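Side-chain contact in centrosomal protein of 104 kDa (Homo sapiens, PDB 5LPI), which is required for building cilia and for keeping the ciliary tip intact, here represented by its zinc finger array: residues Leu100-Pro105 and Glu109-Gly114. Sequence-based numbering, arbitrary orientation.
Sequences LANRCP and ENFSPG. With ZN (zinc ion), chain H.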
ATOM      1  N   LEU A 100      -7.541 -14.999   2.970  1.00 52.71           N
ATOM      2  CA  LEU A 100      -8.831 -14.686   3.559  1.00 47.86           C
ATOM      3  C   LEU A 100      -9.097 -13.192   3.628  1.00 48.42           C
ATOM      4  O   LEU A 100     -10.265 -12.787   3.612  1.00 43.46           O
ATOM      5  CB  LEU A 100      -8.935 -15.294   4.962  1.00 49.28           C
ATOM      6  CG  LEU A 100      -9.387 -16.753   5.084  1.00 59.11           C
ATOM      7  CD1 LEU A 100      -8.702 -17.642   4.062  1.00 64.21           C
ATOM      8  CD2 LEU A 100      -9.147 -17.287   6.508  1.00 55.97           C
ATOM      9  N   ALA A 101      -8.052 -12.358   3.678  1.00 49.41           N
ATOM     10  CA  ALA A 101      -8.270 -10.936   3.903  1.00 43.11           C
ATOM     11  C   ALA A 101      -7.090 -10.092   3.426  1.00 42.44           C
ATOM     12  O   ALA A 101      -5.926 -10.463   3.608  1.00 38.66           O
ATOM     13  CB  ALA A 101      -8.532 -10.664   5.392  1.00 39.95           C
ATOM     14  N   ASN A 102      -7.413  -8.951   2.823  1.00 35.62           N
ATOM     15  CA  ASN A 102      -6.470  -7.843   2.727  1.00 35.47           C
ATOM     16  C   ASN A 102      -6.279  -7.183   4.088  1.00 40.05           C
ATOM     17  O   ASN A 102      -7.203  -7.101   4.900  1.00 38.22           O
ATOM     18  CB  ASN A 102      -6.977  -6.773   1.769  1.00 28.56           C
ATOM     19  CG  ASN A 102      -6.971  -7.211   0.349  1.00 40.02           C
ATOM     20  OD1 ASN A 102      -6.222  -8.107  -0.028  1.00 42.81           O
ATOM     21  ND2 ASN A 102      -7.806  -6.567  -0.470  1.00 35.80           N
ATOM     22  N   ARG A 103      -5.082  -6.646   4.302  1.00 32.78           N
ATOM     23  CA  ARG A 103      -4.747  -5.927   5.523  1.00 35.53           C
ATOM     24  C   ARG A 103      -4.219  -4.551   5.148  1.00 34.16           C
ATOM     25  O   ARG A 103      -3.180  -4.445   4.487  1.00 32.51           O
ATOM     26  CB  ARG A 103      -3.703  -6.692   6.340  1.00 39.30           C
ATOM     27  CG  ARG A 103      -3.034  -5.870   7.428  1.00 41.26           C
ATOM     28  CD  ARG A 103      -4.049  -5.332   8.426  1.00 38.85           C
ATOM     29  NE  ARG A 103      -3.426  -4.907   9.681  1.00 39.52           N
ATOM     30  CZ  ARG A 103      -3.624  -5.500  10.859  1.00 39.54           C
ATOM     31  NH1 ARG A 103      -4.438  -6.554  10.958  1.00 37.00           N
ATOM     32  NH2 ARG A 103      -3.025  -5.026  11.947  1.00 35.29           N
ATOM     33  N   CYS A 104      -4.924  -3.510   5.567  1.00 29.47           N
ATOM     34  CA  CYS A 104      -4.468  -2.148   5.296  1.00 30.96           C
ATOM     35  C   CYS A 104      -3.389  -1.770   6.292  1.00 31.18           C
ATOM     36  O   CYS A 104      -3.646  -1.782   7.501  1.00 30.18           O
ATOM     37  CB  CYS A 104      -5.597  -1.130   5.389  1.00 25.01           C
ATOM     38  SG  CYS A 104      -5.015   0.523   4.911  1.00 29.79           S
ATOM     39  N   PRO A 105      -2.179  -1.437   5.842  1.00 27.75           N
ATOM     40  CA  PRO A 105      -1.139  -1.006   6.779  1.00 33.57           C
ATOM     41  C   PRO A 105      -1.323   0.422   7.276  1.00 37.03           C
ATOM     42  O   PRO A 105      -0.598   0.840   8.191  1.00 34.12           O
ATOM     43  CB  PRO A 105       0.137  -1.130   5.945  1.00 33.78           C
ATOM     44  CG  PRO A 105      -0.329  -0.692   4.555  1.00 28.46           C
ATOM     45  CD  PRO A 105      -1.738  -1.325   4.435  1.00 28.51           C
ATOM     46  N   GLU A 109      -7.039  -2.251   9.200  1.00 31.53           N
ATOM     47  CA  GLU A 109      -8.247  -3.052   9.052  1.00 34.57           C
ATOM     48  C   GLU A 109      -7.985  -4.265   8.167  1.00 33.98           C
ATOM     49  O   GLU A 109      -7.206  -4.198   7.204  1.00 33.25           O
ATOM     50  CB  GLU A 109      -9.386  -2.205   8.477  1.00 45.28           C
ATOM     51  CG  GLU A 109      -9.770  -1.052   9.400  1.00 51.45           C
ATOM     52  CD  GLU A 109     -10.858  -0.157   8.830  1.00 55.98           C
ATOM     53  OE1 GLU A 109     -11.344  -0.423   7.698  1.00 55.95           O
ATOM     54  OE2 GLU A 109     -11.231   0.809   9.529  1.00 49.65           O
ATOM     55  N   ASN A 110      -8.605  -5.383   8.532  1.00 32.25           N
ATOM     56  CA  ASN A 110      -8.672  -6.561   7.682  1.00 37.65           C
ATOM     57  C   ASN A 110      -9.993  -6.510   6.923  1.00 42.06           C
ATOM     58  O   ASN A 110     -11.043  -6.208   7.502  1.00 36.89           O
ATOM     59  CB  ASN A 110      -8.587  -7.863   8.497  1.00 36.85           C
ATOM     60  CG  ASN A 110      -7.317  -7.955   9.370  1.00 37.28           C
ATOM     61  OD1 ASN A 110      -6.192  -7.730   8.906  1.00 41.67           O
ATOM     62  ND2 ASN A 110      -7.506  -8.316  10.638  1.00 41.11           N
ATOM     63  N   PHE A 111      -9.951  -6.788   5.626  1.00 37.43           N
ATOM     64  CA  PHE A 111     -11.178  -6.697   4.851  1.00 33.85           C
ATOM     65  C   PHE A 111     -11.091  -7.660   3.681  1.00 36.41           C
ATOM     66  O   PHE A 111     -10.086  -8.358   3.509  1.00 37.20           O
ATOM     67  CB  PHE A 111     -11.432  -5.254   4.422  1.00 33.25           C
ATOM     68  CG  PHE A 111     -10.322  -4.652   3.596  1.00 31.45           C
ATOM     69  CD1 PHE A 111      -9.169  -4.139   4.197  1.00 32.52           C
ATOM     70  CD2 PHE A 111     -10.439  -4.584   2.216  1.00 34.96           C
ATOM     71  CE1 PHE A 111      -8.154  -3.570   3.435  1.00 32.90           C
ATOM     72  CE2 PHE A 111      -9.428  -4.006   1.438  1.00 35.40           C
ATOM     73  CZ  PHE A 111      -8.287  -3.500   2.052  1.00 35.76           C
ATOM     74  N   SER A 112     -12.196  -7.722   2.903  1.00 37.21           N
ATOM     75  CA  SER A 112     -12.367  -8.571   1.729  1.00 43.56           C
ATOM     76  C   SER A 112     -11.064  -8.674   0.943  1.00 38.25           C
ATOM     77  O   SER A 112     -10.406  -7.655   0.696  1.00 37.21           O
ATOM     78  CB  SER A 112     -13.480  -8.024   0.826  1.00 51.05           C
ATOM     79  OG  SER A 112     -14.677  -7.746   1.538  1.00 45.20           O
ATOM     80  N   PRO A 113     -10.646  -9.869   0.546  1.00 40.15           N
ATOM     81  CA  PRO A 113      -9.389  -9.996  -0.196  1.00 45.37           C
ATOM     82  C   PRO A 113      -9.545  -9.587  -1.657  1.00 43.86           C
ATOM     83  O   PRO A 113     -10.649  -9.525  -2.212  1.00 38.73           O
ATOM     84  CB  PRO A 113      -9.057 -11.490  -0.069  1.00 44.24           C
ATOM     85  CG  PRO A 113     -10.369 -12.153   0.076  1.00 44.84           C
ATOM     86  CD  PRO A 113     -11.306 -11.175   0.755  1.00 41.15           C
ATOM     87  N   GLY A 114      -8.410  -9.295  -2.275  1.00 45.65           N
ATOM     88  CA  GLY A 114      -8.347  -9.132  -3.715  1.00 44.85           C
ATOM     89  C   GLY A 114      -8.119  -7.687  -4.130  1.00 42.52           C
ATOM     90  O   GLY A 114      -8.202  -6.748  -3.337  1.00 35.80           O
TER
HETATM   91 ZN    ZN H 904      -7.004   1.659   5.346  1.00 33.84          ZN
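Asn102 lies across one face of the Phe111 ring: its CB sits 3.7 Å from the ring centroid, 18° off the normal, a CH-pi contact displaced toward the CZ rim. With CG beside the backbone N (chi1 -70°), the amide runs on past the ring to the backbone of Gly114. There Asn102 ND2 donates to Gly114 O at 2.9 Å, nearly in the plane of its own amide, while OD1 takes a weak bond from Gly114 N, which engages both ends of the buried amide and should limit its rotation. Gly114 is the N-cap of helix 115-123, and this side chain therefore ties the first strand to the start of that helix. The two strands form the antiparallel hairpin of a zinc finger, the last in the array, with Asn102 and Phe111 as its hydrogen-bonded pair; Phe111 N gives Asn102 O the straighter bond, the return bond from Asn102 N to Phe111 O being weak. Cys104 N reaches Glu109 O at 2.9 Å beside the metal site. Cys104 CB also touches Phe111 CE1 (4.0 Å). Cys104 SG binds zinc at 2.3 Å together with Cys107, His121 and Cys128, and the Phe111 ring goes on to stack with His121 and meet Trp118 edge-to-face. On the other face of the hairpin, Arg103 bends at chi2 and crosses Asn110 obliquely, with OD1 at the guanidinium edge. Arg103 NH1 points in the guanidinium plane to Asn110 OD1 (2.9 Å), yet approaches 30° out of the amide plane. The same guanidinium forms a salt bridge with Glu76 through NE and bonds Asn93 O through NH2, while Asn110 ND2 turns instead to Pro94 O; a leucine here would probably leave Glu76 without its charged mate and Asn110 OD1 without this donor.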